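Transcription regulator (Lactobacillus plantarum WCFS1, PDB 3CLK) probably regulates transcription as a dimer, sensing a small effector through a periplasmic-binding-protein-like module of the kind found in LacI-family repressors. Local coordinates at residues Gln232-Ser237 with Pro272-Ser277. Numbering follows the deposited sequence.
Sequences QLTSIS and PVIRKS
Arg275 NH1 is gripped twice: by Leu233 O at 2.9 Å, nearly along the C=O axis, and by Ser235 OG at 3.0 Å. Both acceptors lie close to the guanidinium plane, so the pair fixes the rotation of the group. The setting is the edge of the C-terminal sheet of a periplasmic-binding-protein-like fold, where the last strand, 271-273, runs antiparallel to 234-237 while the inner strands are parallel. Ser235 and Val273 form a hydrogen-bonded pair, with Ser235 N giving to Val273 O at 3.0 Å and Val273 N to Ser235 O at 2.7 Å; Ile236 and Pro272 form the adjacent non-hydrogen-bonded pair.

Beyond Val273 the strand pairing ends, and most bonds across now involve side chains. Thr234 OG1, anti to its carbonyl carbon (chi1 -73°), receives the backbone N-H of Arg275 N at 2.8 Å. Arg275 then runs extended from CG to NE back along the other segment, its CD lying 3.1 Å from Leu233 O, and Val273 CG1 sits over one guanidinium face, offset toward the rim. Nearby Lys227 NZ would probably be repelled by this charge. Farther along, Lys276 N binds Gln232 O from above the carbonyl plane.

On the face shared by Ser235 and Val273, Ser235 OG also hydrogen-bonds Ser237 OG, and that second hydroxyl touches Val273 CG2. On the face of Ile236 and Pro272 the contact is apolar: the side chains cross obliquely, with Ile236 CD1 3.6 Å from Pro272 CB, and both residues rest on helix 109-121. Ser277 closes the contact, with OG in the crowded position between its backbone N and carbonyl carbon (chi1 66°). That hydroxyl also bonds Ile217 O, tying in strand 216-219, and Ser277 OG accepts the N-H of Thr234 N almost straight, at 2.7 Å and 175°.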
ATOM      1  N   GLN B 232      14.769   1.059 -10.546  1.00 18.72           N
ATOM      2  CA  GLN B 232      13.440   0.464 -10.548  1.00 21.20           C
ATOM      3  C   GLN B 232      13.610  -1.047 -10.672  1.00 19.45           C
ATOM      4  O   GLN B 232      14.429  -1.531 -11.454  1.00 19.34           O
ATOM      5  CB  GLN B 232      12.598   1.030 -11.694  1.00 21.38           C
ATOM      6  CG  GLN B 232      12.365   2.524 -11.542  1.00 23.17           C
ATOM      7  CD  GLN B 232      11.206   3.037 -12.368  1.00 28.79           C
ATOM      8  OE1 GLN B 232      11.138   2.813 -13.578  1.00 30.45           O
ATOM      9  NE2 GLN B 232      10.285   3.742 -11.717  1.00 29.42           N
ATOM     10  N   LEU B 233      12.822  -1.784  -9.900  1.00 19.08           N
ATOM     11  CA  LEU B 233      12.912  -3.240  -9.849  1.00 19.15           C
ATOM     12  C   LEU B 233      12.306  -4.067 -10.974  1.00 19.26           C
ATOM     13  O   LEU B 233      11.124  -3.930 -11.303  1.00 18.95           O
ATOM     14  CB  LEU B 233      12.318  -3.732  -8.527  1.00 18.82           C
ATOM     15  CG  LEU B 233      13.045  -3.397  -7.227  1.00 21.79           C
ATOM     16  CD1 LEU B 233      12.075  -3.523  -6.051  1.00 20.60           C
ATOM     17  CD2 LEU B 233      14.234  -4.329  -7.056  1.00 21.66           C
ATOM     18  N   THR B 234      13.128  -4.937 -11.554  1.00 16.15           N
ATOM     19  CA  THR B 234      12.662  -5.833 -12.590  1.00 16.97           C
ATOM     20  C   THR B 234      11.858  -6.838 -11.791  1.00 18.07           C
ATOM     21  O   THR B 234      12.228  -7.185 -10.662  1.00 14.48           O
ATOM     22  CB  THR B 234      13.823  -6.548 -13.299  1.00 17.37           C
ATOM     23  OG1 THR B 234      14.490  -5.614 -14.149  1.00 19.70           O
ATOM     24  CG2 THR B 234      13.315  -7.714 -14.144  1.00 16.78           C
ATOM     25  N   SER B 235      10.764  -7.319 -12.358  1.00 19.34           N
ATOM     26  CA  SER B 235       9.941  -8.236 -11.599  1.00 18.03           C
ATOM     27  C   SER B 235       9.174  -9.247 -12.414  1.00 19.41           C
ATOM     28  O   SER B 235       9.084  -9.157 -13.640  1.00 17.19           O
ATOM     29  CB  SER B 235       8.930  -7.433 -10.783  1.00 23.25           C
ATOM     30  OG  SER B 235       8.025  -6.756 -11.648  1.00 22.69           O
ATOM     31  N   ILE B 236       8.642 -10.228 -11.694  1.00 17.44           N
ATOM     32  CA  ILE B 236       7.778 -11.243 -12.266  1.00 18.13           C
ATOM     33  C   ILE B 236       6.476 -10.695 -11.714  1.00 18.85           C
ATOM     34  O   ILE B 236       6.206 -10.781 -10.507  1.00 18.83           O
ATOM     35  CB  ILE B 236       8.068 -12.643 -11.696  1.00 15.70           C
ATOM     36  CG1 ILE B 236       9.453 -13.106 -12.153  1.00 15.13           C
ATOM     37  CG2 ILE B 236       6.999 -13.633 -12.164  1.00 18.22           C
ATOM     38  CD1 ILE B 236       9.637 -13.117 -13.668  1.00 19.70           C
ATOM     39  N   SER B 237       5.690 -10.085 -12.590  1.00 18.55           N
ATOM     40  CA  SER B 237       4.450  -9.451 -12.180  1.00 20.18           C
ATOM     41  C   SER B 237       3.252 -10.370 -12.223  1.00 21.20           C
ATOM     42  O   SER B 237       3.077 -11.132 -13.174  1.00 21.92           O
ATOM     43  CB  SER B 237       4.201  -8.224 -13.052  1.00 19.78           C
ATOM     44  OG  SER B 237       5.344  -7.388 -13.028  1.00 20.22           O
ATOM     45  N   PRO B 272       7.199 -11.400 -16.882  1.00 29.87           N
ATOM     46  CA  PRO B 272       8.341 -10.624 -16.406  1.00 30.51           C
ATOM     47  C   PRO B 272       8.305  -9.213 -16.986  1.00 31.25           C
ATOM     48  O   PRO B 272       7.971  -9.019 -18.158  1.00 32.27           O
ATOM     49  CB  PRO B 272       9.538 -11.436 -16.895  1.00 32.26           C
ATOM     50  CG  PRO B 272       9.021 -12.069 -18.154  1.00 32.78           C
ATOM     51  CD  PRO B 272       7.637 -12.512 -17.743  1.00 30.95           C
ATOM     52  N   VAL B 273       8.606  -8.229 -16.145  1.00 30.16           N
ATOM     53  CA  VAL B 273       8.640  -6.836 -16.566  1.00 30.64           C
ATOM     54  C   VAL B 273      10.051  -6.330 -16.287  1.00 29.35           C
ATOM     55  O   VAL B 273      10.434  -6.131 -15.131  1.00 29.39           O
ATOM     56  CB  VAL B 273       7.645  -5.971 -15.779  1.00 28.94           C
ATOM     57  CG1 VAL B 273       7.840  -4.502 -16.151  1.00 30.39           C
ATOM     58  CG2 VAL B 273       6.223  -6.411 -16.078  1.00 30.54           C
ATOM     59  N   ILE B 274      10.818  -6.130 -17.349  1.00 28.22           N
ATOM     60  CA  ILE B 274      12.192  -5.679 -17.217  1.00 29.20           C
ATOM     61  C   ILE B 274      12.274  -4.199 -16.880  1.00 28.81           C
ATOM     62  O   ILE B 274      11.708  -3.364 -17.578  1.00 29.84           O
ATOM     63  CB  ILE B 274      12.972  -5.924 -18.520  1.00 29.00           C
ATOM     64  CG1 ILE B 274      12.752  -7.364 -18.993  1.00 29.36           C
ATOM     65  CG2 ILE B 274      14.458  -5.650 -18.301  1.00 30.41           C
ATOM     66  CD1 ILE B 274      13.159  -8.434 -17.980  1.00 31.29           C
ATOM     67  N   ARG B 275      12.962  -3.876 -15.791  1.00 27.70           N
ATOM     68  CA  ARG B 275      13.125  -2.483 -15.417  1.00 25.98           C
ATOM     69  C   ARG B 275      14.607  -2.149 -15.364  1.00 25.08           C
ATOM     70  O   ARG B 275      15.269  -2.221 -16.391  1.00 26.46           O
ATOM     71  CB  ARG B 275      12.407  -2.182 -14.101  1.00 27.53           C
ATOM     72  CG  ARG B 275      10.893  -2.351 -14.243  1.00 29.59           C
ATOM     73  CD  ARG B 275      10.076  -1.651 -13.172  1.00 28.87           C
ATOM     74  NE  ARG B 275       8.643  -1.841 -13.414  1.00 31.13           N
ATOM     75  CZ  ARG B 275       7.993  -2.988 -13.227  1.00 30.13           C
ATOM     76  NH1 ARG B 275       8.638  -4.061 -12.782  1.00 27.40           N
ATOM     77  NH2 ARG B 275       6.699  -3.071 -13.510  1.00 27.61           N
ATOM     78  N   LYS B 276      15.154  -1.808 -14.204  1.00 23.27           N
ATOM     79  CA  LYS B 276      16.570  -1.455 -14.173  1.00 22.08           C
ATOM     80  C   LYS B 276      17.423  -2.115 -13.094  1.00 19.75           C
ATOM     81  O   LYS B 276      18.553  -1.685 -12.848  1.00 18.50           O
ATOM     82  CB  LYS B 276      16.693   0.069 -14.052  1.00 25.42           C
ATOM     83  CG  LYS B 276      16.141   0.811 -15.270  1.00 29.69           C
ATOM     84  CD  LYS B 276      16.940   0.457 -16.523  1.00 32.99           C
ATOM     85  CE  LYS B 276      16.361   1.122 -17.757  1.00 36.67           C
ATOM     86  NZ  LYS B 276      16.307   2.603 -17.600  1.00 38.98           N
ATOM     87  N   SER B 277      16.904  -3.166 -12.471  1.00 17.15           N
ATOM     88  CA  SER B 277      17.627  -3.834 -11.396  1.00 17.23           C
ATOM     89  C   SER B 277      18.366  -5.114 -11.780  1.00 18.56           C
ATOM     90  O   SER B 277      18.881  -5.808 -10.903  1.00 19.37           O
ATOM     91  CB  SER B 277      16.661  -4.140 -10.249  1.00 16.32           C
ATOM     92  OG  SER B 277      15.696  -5.094 -10.662  1.00 15.05           O
TER